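Local coordinates for protein phospholipase C beta (Meleagris gallopavo, PDB 1JAD) that forms the C-terminal region of phospholipase C beta, an elongated bundle of very long antiparallel helices that assembles with a second copy of itself, at residues Lys50-Leu55 / Met85-Leu90; Gln57-Leu62 / Glu81-Glu86; Val61-Pro66 / Asn240-Val245; Gly97-Lys102 / Glu218-Tyr223. All coordinates share one frame; numbering follows the deposited sequence.

Interaction 1: Lys50-Leu55 / Met85-Leu90; sequences KRREEL and MELIHL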
# COMPACT_ATOMS: atom_id res chain seq x y z
N LYS A 50 -5.33 39.92 -9.13
CA LYS A 50 -4.42 41.03 -8.87
C LYS A 50 -3.50 41.23 -10.06
O LYS A 50 -3.30 42.35 -10.52
CB LYS A 50 -3.56 40.77 -7.63
CG LYS A 50 -4.24 41.08 -6.30
CD LYS A 50 -4.45 42.58 -6.11
CE LYS A 50 -5.00 42.89 -4.72
NZ LYS A 50 -5.14 44.36 -4.46
N ARG A 51 -2.95 40.13 -10.57
CA ARG A 51 -2.06 40.19 -11.70
C ARG A 51 -2.74 40.73 -12.96
O ARG A 51 -2.11 41.44 -13.74
CB ARG A 51 -1.45 38.81 -11.98
CG ARG A 51 -0.63 38.74 -13.26
CD ARG A 51 0.37 39.88 -13.34
NE ARG A 51 1.18 39.82 -14.56
CZ ARG A 51 2.10 38.89 -14.80
NH1 ARG A 51 2.33 37.93 -13.90
NH2 ARG A 51 2.80 38.92 -15.93
N ARG A 52 -4.01 40.41 -13.16
CA ARG A 52 -4.71 40.92 -14.33
C ARG A 52 -4.99 42.42 -14.17
O ARG A 52 -4.85 43.20 -15.11
CB ARG A 52 -6.02 40.17 -14.58
CG ARG A 52 -6.81 40.77 -15.74
CD ARG A 52 -7.96 39.91 -16.23
NE ARG A 52 -8.94 39.59 -15.20
CZ ARG A 52 -10.15 39.12 -15.47
NH1 ARG A 52 -10.52 38.91 -16.73
NH2 ARG A 52 -10.99 38.84 -14.48
N GLU A 53 -5.41 42.80 -12.97
CA GLU A 53 -5.71 44.18 -12.65
C GLU A 53 -4.42 44.97 -12.82
O GLU A 53 -4.37 46.02 -13.47
CB GLU A 53 -6.17 44.25 -11.19
CG GLU A 53 -6.52 45.62 -10.66
CD GLU A 53 -6.91 45.58 -9.19
OE1 GLU A 53 -7.88 44.87 -8.85
OE2 GLU A 53 -6.23 46.24 -8.37
N GLU A 54 -3.36 44.41 -12.26
CA GLU A 54 -2.03 45.00 -12.30
C GLU A 54 -1.51 45.16 -13.72
O GLU A 54 -0.64 45.99 -13.99
CB GLU A 54 -1.10 44.12 -11.47
CG GLU A 54 0.26 44.68 -11.20
CD GLU A 54 0.97 43.88 -10.12
OE1 GLU A 54 2.12 44.22 -9.79
OE2 GLU A 54 0.36 42.92 -9.60
N LEU A 55 -2.06 44.37 -14.64
CA LEU A 55 -1.67 44.42 -16.04
C LEU A 55 -2.43 45.53 -16.77
O LEU A 55 -1.92 46.13 -17.72
CB LEU A 55 -1.93 43.07 -16.73
CG LEU A 55 -1.57 42.93 -18.21
CD1 LEU A 55 -0.09 43.22 -18.42
CD2 LEU A 55 -1.90 41.52 -18.68
N MSE A 85 -2.51 40.29 -26.14
CA MSE A 85 -1.60 39.16 -26.08
C MSE A 85 -1.02 38.92 -24.69
O MSE A 85 -0.73 37.78 -24.33
CB MSE A 85 -0.48 39.32 -27.12
CG MSE A 85 0.26 38.02 -27.43
SE MSE A 85 -0.84 36.65 -28.02
CE MSE A 85 -1.68 37.46 -29.46
N GLU A 86 -0.83 39.98 -23.91
CA GLU A 86 -0.31 39.81 -22.56
C GLU A 86 -1.40 39.24 -21.65
O GLU A 86 -1.11 38.60 -20.64
CB GLU A 86 0.21 41.12 -21.99
CG GLU A 86 1.58 41.51 -22.53
CD GLU A 86 2.13 42.76 -21.87
OE1 GLU A 86 2.17 42.81 -20.62
OE2 GLU A 86 2.53 43.69 -22.61
N LEU A 87 -2.65 39.50 -22.01
CA LEU A 87 -3.76 38.96 -21.25
C LEU A 87 -3.89 37.49 -21.65
O LEU A 87 -4.08 36.63 -20.81
CB LEU A 87 -5.06 39.71 -21.55
CG LEU A 87 -5.16 41.12 -20.94
CD1 LEU A 87 -6.45 41.78 -21.42
CD2 LEU A 87 -5.12 41.04 -19.41
N ILE A 88 -3.80 37.22 -22.95
CA ILE A 88 -3.88 35.84 -23.42
C ILE A 88 -2.81 35.02 -22.69
O ILE A 88 -3.12 34.00 -22.07
CB ILE A 88 -3.62 35.74 -24.93
CG1 ILE A 88 -4.77 36.37 -25.71
CG2 ILE A 88 -3.45 34.27 -25.33
CD1 ILE A 88 -6.06 35.61 -25.60
N HIS A 89 -1.55 35.46 -22.77
CA HIS A 89 -0.48 34.76 -22.10
C HIS A 89 -0.75 34.62 -20.61
O HIS A 89 -0.50 33.56 -20.03
CB HIS A 89 0.87 35.45 -22.33
CG HIS A 89 1.41 35.22 -23.71
ND1 HIS A 89 2.65 35.68 -24.10
CD2 HIS A 89 0.89 34.58 -24.78
CE1 HIS A 89 2.87 35.32 -25.36
NE2 HIS A 89 1.82 34.65 -25.79
N LEU A 90 -1.27 35.67 -19.99
CA LEU A 90 -1.58 35.60 -18.57
C LEU A 90 -2.63 34.51 -18.34
O LEU A 90 -2.59 33.79 -17.34
CB LEU A 90 -2.14 36.93 -18.06
CG LEU A 90 -2.60 36.83 -16.61
CD1 LEU A 90 -1.41 36.44 -15.75
CD2 LEU A 90 -3.21 38.14 -16.15
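Glu86 OE1 lies 3.2 Å from Leu55 CD1, a van der Waals contact between a carboxylate oxygen and a methyl. The carboxylate is held by partners beyond the two segments: OE2 by a hydrogen bond from Tyr59 OH, OE1 by a long, weak ion pair with Lys58 NZ. No hydrogen bond joins the segments themselves, so leucines carry the contact. Leu55 is buried; its CD1 meets the Glu86 carboxylate, while CD2 presses on Leu87 CD2 at 3.3 Å, a tight methyl-to-methyl approach, and also touches the backbone of Glu86. Leu55 CG stands anti to its backbone N (chi1 -180°), whereas Leu87 has CG anti to its carbonyl carbon, and the two side chains meet at a slant. Leu90 forks against the arginines. Its CD1 reaches Arg51 CG at 3.5 Å, and its CD2 packs on the backbone of the other helix, 3.6 Å from Arg52 CA. Arg51 bends at chi2 (49°), and Leu90 CD1 also sits 4.3 Å above the guanidinium plane, toward its rim. Arginine suits such a margin: its methylenes cover leucine while its charged end can stay in water. Arg52 likewise lends CG to Leu87 CD2 at 4.0 Å. The helices run antiparallel at 171°, with axes 10.9 Å apart; leucines meeting between them, bordered by arginine methylenes, are packing of the kind found in a long helical bundle. Helix 161-245 packs against the pair, with Met237 touching Arg52 and Leu87; next to the contact, Met85 and His89 pack on Arg147 and Glu144 of the second subunit.

Interaction 2: Gln57-Leu62 / Glu81-Glu86; sequences QKYSVL and ERLEME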
# COMPACT_ATOMS: atom_id res chain seq x y z
N GLN A 57 -3.58 48.27 -15.22
CA GLN A 57 -3.03 49.50 -14.67
C GLN A 57 -1.85 49.94 -15.52
O GLN A 57 -1.73 51.11 -15.87
CB GLN A 57 -2.58 49.28 -13.22
CG GLN A 57 -1.78 50.43 -12.60
CD GLN A 57 -2.51 51.77 -12.62
OE1 GLN A 57 -2.76 52.34 -13.70
NE2 GLN A 57 -2.86 52.28 -11.44
N LYS A 58 -0.99 48.99 -15.86
CA LYS A 58 0.19 49.25 -16.67
C LYS A 58 -0.20 49.89 -18.00
O LYS A 58 0.48 50.80 -18.49
CB LYS A 58 0.94 47.94 -16.92
CG LYS A 58 2.13 48.06 -17.86
CD LYS A 58 2.68 46.68 -18.19
CE LYS A 58 3.74 46.74 -19.27
NZ LYS A 58 4.19 45.38 -19.70
N TYR A 59 -1.30 49.42 -18.60
CA TYR A 59 -1.75 49.98 -19.86
C TYR A 59 -2.57 51.24 -19.70
O TYR A 59 -3.09 51.78 -20.68
CB TYR A 59 -2.54 48.95 -20.67
CG TYR A 59 -1.63 48.00 -21.41
CD1 TYR A 59 -0.81 47.10 -20.73
CD2 TYR A 59 -1.54 48.06 -22.80
CE1 TYR A 59 0.09 46.29 -21.41
CE2 TYR A 59 -0.64 47.25 -23.49
CZ TYR A 59 0.17 46.37 -22.79
OH TYR A 59 1.09 45.60 -23.48
N SER A 60 -2.70 51.71 -18.47
CA SER A 60 -3.43 52.94 -18.19
C SER A 60 -2.39 54.01 -18.51
O SER A 60 -2.66 54.97 -19.23
CB SER A 60 -3.79 53.04 -16.71
OG SER A 60 -4.35 51.83 -16.24
N VAL A 61 -1.20 53.81 -17.95
CA VAL A 61 -0.07 54.71 -18.13
C VAL A 61 0.33 54.76 -19.60
O VAL A 61 0.36 55.82 -20.21
CB VAL A 61 1.14 54.23 -17.28
CG1 VAL A 61 2.31 55.18 -17.46
CG2 VAL A 61 0.75 54.15 -15.83
N LEU A 62 0.62 53.59 -20.17
CA LEU A 62 1.03 53.49 -21.57
C LEU A 62 0.05 54.18 -22.52
O LEU A 62 0.46 54.96 -23.39
CB LEU A 62 1.20 52.02 -21.96
CG LEU A 62 2.23 51.25 -21.12
CD1 LEU A 62 2.34 49.82 -21.62
CD2 LEU A 62 3.57 51.95 -21.22
N GLU A 81 -3.45 45.69 -29.28
CA GLU A 81 -3.17 44.30 -29.60
C GLU A 81 -2.16 43.70 -28.62
O GLU A 81 -2.28 42.55 -28.20
CB GLU A 81 -2.62 44.18 -31.02
CG GLU A 81 -3.51 44.78 -32.11
CD GLU A 81 -3.00 44.46 -33.51
OE1 GLU A 81 -1.81 44.69 -33.78
OE2 GLU A 81 -3.80 43.97 -34.34
N ARG A 82 -1.17 44.51 -28.25
CA ARG A 82 -0.12 44.10 -27.33
C ARG A 82 -0.73 43.74 -25.97
O ARG A 82 -0.25 42.84 -25.29
CB ARG A 82 0.88 45.23 -27.17
CG ARG A 82 2.12 44.90 -26.36
CD ARG A 82 3.06 46.08 -26.41
NE ARG A 82 3.28 46.50 -27.79
CZ ARG A 82 3.97 47.57 -28.16
NH1 ARG A 82 4.52 48.36 -27.24
NH2 ARG A 82 4.10 47.87 -29.45
N LEU A 83 -1.78 44.47 -25.60
CA LEU A 83 -2.49 44.25 -24.35
C LEU A 83 -3.19 42.90 -24.41
O LEU A 83 -3.10 42.09 -23.50
CB LEU A 83 -3.54 45.35 -24.15
CG LEU A 83 -4.47 45.21 -22.95
CD1 LEU A 83 -3.67 45.20 -21.66
CD2 LEU A 83 -5.47 46.35 -22.95
N GLU A 84 -3.89 42.68 -25.52
CA GLU A 84 -4.61 41.45 -25.76
C GLU A 84 -3.73 40.22 -25.62
O GLU A 84 -4.15 39.22 -25.03
CB GLU A 84 -5.26 41.48 -27.14
CG GLU A 84 -6.39 42.49 -27.25
CD GLU A 84 -7.08 42.49 -28.61
OE1 GLU A 84 -7.53 41.42 -29.06
OE2 GLU A 84 -7.19 43.58 -29.22
N MSE A 85 -2.51 40.29 -26.14
CA MSE A 85 -1.60 39.16 -26.08
C MSE A 85 -1.02 38.92 -24.69
O MSE A 85 -0.73 37.78 -24.33
CB MSE A 85 -0.48 39.32 -27.12
CG MSE A 85 0.26 38.02 -27.43
SE MSE A 85 -0.84 36.65 -28.02
CE MSE A 85 -1.68 37.46 -29.46
N GLU A 86 -0.83 39.98 -23.91
CA GLU A 86 -0.31 39.81 -22.56
C GLU A 86 -1.40 39.24 -21.65
O GLU A 86 -1.11 38.60 -20.64
CB GLU A 86 0.21 41.12 -21.99
CG GLU A 86 1.58 41.51 -22.53
CD GLU A 86 2.13 42.76 -21.87
OE1 GLU A 86 2.17 42.81 -20.62
OE2 GLU A 86 2.53 43.69 -22.61
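Tyr59 OH donates a short hydrogen bond of 2.5 Å to Glu86 OE2, which lies at the edge of the phenol ring and close to its plane. The hydroxyl reaches this oxygen from above the carboxylate, 55° out of its plane. The other oxygen, OE1, receives a weak, long bond from Lys58 NZ at 3.4 Å, part of a salt bridge. Each oxygen of the carboxylate thus has its own donor, and the lysine would be expected to favour its negative charge. Extended beyond CG, the Lys58 chain spans the gap and crosses Glu86 at about a right angle. The phenol oxygen also touches aliphatic carbon, with Arg82 CG 3.1 Å away from Tyr59 OH. Tyrosine suits the site because its ring is gripped by apolar groups while its tip is polar. Leu83 CD1 makes a CH-pi contact 3.6 Å from the ring centroid, 16° off the normal, and Leu62 CD1 covers the opposite face from 4.1 Å above the plane. Tyr241 of helix 161-245 packs against both Tyr59 and Leu83. Buried leucine and tyrosine inside, with a lysine–glutamate pair at the margin, are typical of antiparallel helices in a coiled-coil-like bundle.

Interaction 3: Val61-Pro66 / Asn240-Val245; sequences VLFLEP and NYMKEV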
# COMPACT_ATOMS: atom_id res chain seq x y z
N VAL A 61 -1.20 53.81 -17.95
CA VAL A 61 -0.07 54.71 -18.13
C VAL A 61 0.33 54.76 -19.60
O VAL A 61 0.36 55.82 -20.21
CB VAL A 61 1.14 54.23 -17.28
CG1 VAL A 61 2.31 55.18 -17.46
CG2 VAL A 61 0.75 54.15 -15.83
N LEU A 62 0.62 53.59 -20.17
CA LEU A 62 1.03 53.49 -21.57
C LEU A 62 0.05 54.18 -22.52
O LEU A 62 0.46 54.96 -23.39
CB LEU A 62 1.20 52.02 -21.96
CG LEU A 62 2.23 51.25 -21.12
CD1 LEU A 62 2.34 49.82 -21.62
CD2 LEU A 62 3.57 51.95 -21.22
N PHE A 63 -1.23 53.89 -22.36
CA PHE A 63 -2.27 54.48 -23.21
C PHE A 63 -2.38 55.99 -23.12
O PHE A 63 -2.31 56.68 -24.14
CB PHE A 63 -3.63 53.85 -22.88
CG PHE A 63 -3.91 52.57 -23.62
CD1 PHE A 63 -4.95 51.74 -23.22
CD2 PHE A 63 -3.17 52.22 -24.75
CE1 PHE A 63 -5.25 50.58 -23.93
CE2 PHE A 63 -3.46 51.05 -25.46
CZ PHE A 63 -4.50 50.23 -25.05
N LEU A 64 -2.55 56.51 -21.91
CA LEU A 64 -2.70 57.95 -21.72
C LEU A 64 -1.40 58.73 -21.73
O LEU A 64 -1.38 59.92 -21.42
CB LEU A 64 -3.47 58.22 -20.43
CG LEU A 64 -4.89 57.64 -20.43
CD1 LEU A 64 -5.58 57.97 -19.12
CD2 LEU A 64 -5.66 58.21 -21.62
N GLU A 65 -0.30 58.06 -22.09
CA GLU A 65 1.00 58.70 -22.14
C GLU A 65 1.08 59.55 -23.42
O GLU A 65 0.76 59.06 -24.51
CB GLU A 65 2.12 57.65 -22.16
CG GLU A 65 3.53 58.21 -21.94
CD GLU A 65 3.74 58.71 -20.52
OE1 GLU A 65 3.65 57.89 -19.57
OE2 GLU A 65 4.00 59.93 -20.34
N PRO A 66 1.49 60.82 -23.30
CA PRO A 66 1.58 61.67 -24.49
C PRO A 66 2.56 61.04 -25.45
O PRO A 66 3.55 60.42 -25.04
CB PRO A 66 2.08 63.00 -23.91
CG PRO A 66 2.90 62.55 -22.72
CD PRO A 66 1.91 61.58 -22.11
N ASN A 240 -14.43 46.58 -23.47
CA ASN A 240 -15.03 47.28 -22.35
C ASN A 240 -13.99 48.22 -21.74
O ASN A 240 -14.31 49.32 -21.29
CB ASN A 240 -15.48 46.29 -21.26
CG ASN A 240 -16.73 45.52 -21.65
OD1 ASN A 240 -16.79 44.88 -22.70
ND2 ASN A 240 -17.74 45.56 -20.78
N TYR A 241 -12.74 47.76 -21.74
CA TYR A 241 -11.62 48.51 -21.19
C TYR A 241 -11.30 49.77 -22.01
O TYR A 241 -10.97 50.81 -21.45
CB TYR A 241 -10.39 47.60 -21.12
CG TYR A 241 -9.18 48.22 -20.47
CD1 TYR A 241 -9.20 48.59 -19.13
CD2 TYR A 241 -8.00 48.42 -21.20
CE1 TYR A 241 -8.08 49.15 -18.52
CE2 TYR A 241 -6.88 48.98 -20.60
CZ TYR A 241 -6.92 49.34 -19.26
OH TYR A 241 -5.81 49.88 -18.67
N MSE A 242 -11.41 49.66 -23.33
CA MSE A 242 -11.14 50.79 -24.22
C MSE A 242 -12.23 51.85 -24.16
O MSE A 242 -12.20 52.83 -24.91
CB MSE A 242 -10.96 50.32 -25.67
CG MSE A 242 -9.76 49.41 -25.89
SE MSE A 242 -8.16 50.14 -25.42
CE MSE A 242 -8.03 51.54 -26.57
N LYS A 243 -13.20 51.66 -23.27
CA LYS A 243 -14.28 52.61 -23.10
C LYS A 243 -14.12 53.26 -21.73
O LYS A 243 -14.76 54.26 -21.42
CB LYS A 243 -15.63 51.90 -23.20
CG LYS A 243 -15.88 51.24 -24.54
CD LYS A 243 -17.25 50.58 -24.60
CE LYS A 243 -17.50 49.95 -25.95
NZ LYS A 243 -18.84 49.30 -26.02
N GLU A 244 -13.24 52.68 -20.93
CA GLU A 244 -12.97 53.17 -19.59
C GLU A 244 -11.72 54.05 -19.65
O GLU A 244 -11.44 54.81 -18.72
CB GLU A 244 -12.71 51.98 -18.64
CG GLU A 244 -13.83 50.95 -18.62
CD GLU A 244 -13.47 49.71 -17.81
OE1 GLU A 244 -13.22 49.83 -16.60
OE2 GLU A 244 -13.44 48.60 -18.40
N VAL A 245 -10.99 53.94 -20.75
CA VAL A 245 -9.76 54.70 -20.94
C VAL A 245 -9.97 56.00 -21.71
O VAL A 245 -9.68 57.09 -21.20
CB VAL A 245 -8.68 53.86 -21.68
CG1 VAL A 245 -7.40 54.67 -21.82
CG2 VAL A 245 -8.42 52.57 -20.93
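Phe63 meets Met242, modelled as selenomethionine, in a Met-aromatic contact. The selenium atom SE stands 3.3 Å from CE1 of the ring and 4.3 Å from the ring centroid, approaching obliquely at 55° off the normal. Bends at chi2 and chi3 (-58° and -64°) curl the Met242 chain, which crosses Phe63 at about a right angle. A flexible, polarisable side chain such as methionine's, here carrying selenium, suits such a place, since it can fold to match a rigid ring. A second aromatic group joins at the same corner: Tyr241 CE2 is 4.0 Å from Phe63 CE1, again obliquely. These residues belong to the end of a three-helix bundle, where helix 28-64 runs out close to the end of helix 161-245. Helix 75-155 supplies the third side, with Leu79 on Phe63, Leu83 on Tyr241 and Val76 on Met242. The remaining packing is aliphatic and centres on Val245, whose CG1 is shared by two neighbours. Phe63 CB lies 4.0 Å from it, and Leu64 CD2 touches it at 3.9 Å as the two side chains slide past each other in opposite directions. The other methyl, Val245 CG2, sits 3.9 Å above the centre of the Tyr241 ring, so one methyl faces helix 28-64 while the other packs on a ring of its own helix. As for polar bonds, none spans the two segments; Tyr241 OH forms weak hydrogen bonds with Leu56 O and Ser60 OG, both on helix 28-64.

Interaction 4: Gly97-Lys102 / Glu218-Tyr223; sequences GIRRRK and EAVAEY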
# COMPACT_ATOMS: atom_id res chain seq x y z
N GLY A 97 -1.78 26.77 -14.44
CA GLY A 97 -1.43 26.72 -13.03
C GLY A 97 -2.53 26.09 -12.19
O GLY A 97 -2.23 25.33 -11.27
N ILE A 98 -3.78 26.41 -12.50
CA ILE A 98 -4.91 25.84 -11.78
C ILE A 98 -4.89 24.34 -12.06
O ILE A 98 -5.10 23.52 -11.16
CB ILE A 98 -6.26 26.42 -12.26
CG1 ILE A 98 -6.28 27.94 -12.04
CG2 ILE A 98 -7.42 25.77 -11.52
CD1 ILE A 98 -6.14 28.36 -10.57
N ARG A 99 -4.62 23.98 -13.31
CA ARG A 99 -4.57 22.58 -13.71
C ARG A 99 -3.52 21.85 -12.86
O ARG A 99 -3.82 20.85 -12.21
CB ARG A 99 -4.21 22.46 -15.20
CG ARG A 99 -4.12 21.04 -15.71
CD ARG A 99 -3.66 20.99 -17.15
NE ARG A 99 -2.30 21.53 -17.32
CZ ARG A 99 -1.19 20.99 -16.82
NH1 ARG A 99 -1.26 19.88 -16.10
NH2 ARG A 99 -0.02 21.55 -17.03
N ARG A 100 -2.30 22.37 -12.86
CA ARG A 100 -1.21 21.76 -12.09
C ARG A 100 -1.50 21.68 -10.60
O ARG A 100 -1.12 20.71 -9.95
CB ARG A 100 0.09 22.52 -12.33
CG ARG A 100 0.59 22.46 -13.78
CD ARG A 100 1.93 23.16 -13.90
NE ARG A 100 1.84 24.50 -13.34
CZ ARG A 100 2.79 25.06 -12.59
NH1 ARG A 100 3.90 24.37 -12.33
NH2 ARG A 100 2.62 26.28 -12.08
N ARG A 101 -2.16 22.69 -10.05
CA ARG A 101 -2.46 22.65 -8.62
C ARG A 101 -3.56 21.62 -8.37
O ARG A 101 -3.46 20.83 -7.43
CB ARG A 101 -2.91 24.02 -8.12
CG ARG A 101 -3.24 24.07 -6.61
CD ARG A 101 -2.08 23.50 -5.78
NE ARG A 101 -0.86 24.28 -5.94
CZ ARG A 101 -0.54 25.34 -5.20
NH1 ARG A 101 -1.36 25.75 -4.23
NH2 ARG A 101 0.59 26.00 -5.44
N LYS A 102 -4.61 21.63 -9.21
CA LYS A 102 -5.70 20.66 -9.06
C LYS A 102 -5.09 19.26 -8.98
O LYS A 102 -5.24 18.56 -7.98
CB LYS A 102 -6.66 20.71 -10.26
CG LYS A 102 -7.55 21.93 -10.38
CD LYS A 102 -8.50 22.06 -9.21
CE LYS A 102 -9.53 23.16 -9.44
NZ LYS A 102 -10.45 22.85 -10.57
N GLU A 218 -10.64 15.65 -14.70
CA GLU A 218 -11.43 16.88 -14.58
C GLU A 218 -10.56 18.14 -14.61
O GLU A 218 -10.91 19.13 -15.25
CB GLU A 218 -12.24 16.81 -13.28
CG GLU A 218 -13.49 15.95 -13.40
CD GLU A 218 -14.06 15.53 -12.06
OE1 GLU A 218 -14.11 16.37 -11.13
OE2 GLU A 218 -14.48 14.35 -11.95
N ALA A 219 -9.42 18.10 -13.93
CA ALA A 219 -8.51 19.24 -13.89
C ALA A 219 -8.02 19.60 -15.28
O ALA A 219 -7.72 20.76 -15.55
CB ALA A 219 -7.33 18.93 -12.99
N VAL A 220 -7.93 18.60 -16.15
CA VAL A 220 -7.47 18.84 -17.51
C VAL A 220 -8.61 19.30 -18.41
O VAL A 220 -8.40 20.10 -19.32
CB VAL A 220 -6.86 17.58 -18.16
CG1 VAL A 220 -6.38 17.90 -19.56
CG2 VAL A 220 -5.72 17.04 -17.30
N ALA A 221 -9.81 18.79 -18.15
CA ALA A 221 -10.99 19.13 -18.93
C ALA A 221 -11.28 20.62 -18.80
O ALA A 221 -11.59 21.30 -19.78
CB ALA A 221 -12.19 18.32 -18.45
N GLU A 222 -11.17 21.12 -17.58
CA GLU A 222 -11.41 22.52 -17.31
C GLU A 222 -10.37 23.34 -18.08
O GLU A 222 -10.72 24.24 -18.85
CB GLU A 222 -11.29 22.77 -15.81
CG GLU A 222 -11.31 24.21 -15.40
CD GLU A 222 -11.14 24.35 -13.91
OE1 GLU A 222 -10.15 23.80 -13.39
OE2 GLU A 222 -11.99 25.01 -13.27
N TYR A 223 -9.10 23.02 -17.89
CA TYR A 223 -8.03 23.73 -18.57
C TYR A 223 -8.34 23.87 -20.06
O TYR A 223 -8.36 24.98 -20.60
CB TYR A 223 -6.70 22.99 -18.40
CG TYR A 223 -5.59 23.56 -19.25
CD1 TYR A 223 -5.05 24.82 -18.99
CD2 TYR A 223 -5.13 22.86 -20.36
CE1 TYR A 223 -4.07 25.37 -19.82
CE2 TYR A 223 -4.16 23.39 -21.20
CZ TYR A 223 -3.63 24.64 -20.93
OH TYR A 223 -2.68 25.16 -21.78
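Ile98 touches Glu222 lightly, its CG2 methyl 3.9 Å from OE1. Arg99, next along, is buried and lays its methylenes across the partner helix. CG stands anti to the backbone N (chi1 -180°) and comes within 3.6 Å of Ala219 O, while CD rests 3.8 Å from Tyr223 CG. The chain then bends at chi3 (63°), and NE lies 4.3 Å above the Tyr223 ring, toward its rim. Guanidinium and ring planes are steeply inclined to each other, so the group does not stack flat, and any cation-pi attraction is weak at most. NE is buried with no partner, but the terminal nitrogens are well supplied: NH1 pairs with Glu103, and NH2 with Asp96 and with Glu133 of the second subunit. One turn after Ile98, Lys102 does two jobs. Its CB packs on Ala219 CB at 3.3 Å, and NZ curls back to Glu222 OE1 in a 3.0 Å salt bridge on the syn side of the carboxylate, 27° out of its plane. This is close antiparallel packing of the two long helices: alanine suits position 219, where a single methyl permits the axes to approach to 8.7 Å, with the salt bridge beside it. Helix 28-64 flanks the lysine side, with Leu44 against Ile98 and Leu41 against Lys102, and the second subunit also packs here, its Thr187 meeting Val220 and its Lys140 meeting Tyr223.

In the fold
All four contacts lie on the same side of the chain's centre, in the half of the rod where helix 28-64 joins helices 75-155 and 161-245. Interactions 1 and 2 are successive levels of one antiparallel pair, helices 28-64 and 75-155, with centres about 8 Å apart and Glu86 in common. Interaction 3, about 9 Å from interaction 2 centre to centre, brings in helix 161-245 and touches interaction 2 through Tyr241. Interaction 4 joins the two longer helices, its centre about 19 Å from that of interaction 1 and 33 Å from that of interaction 3, and along the chain it is nested within the loop that interaction 3 closes. Together they hold three helices side by side, and interactions 1, 2 and 4 also face the second subunit.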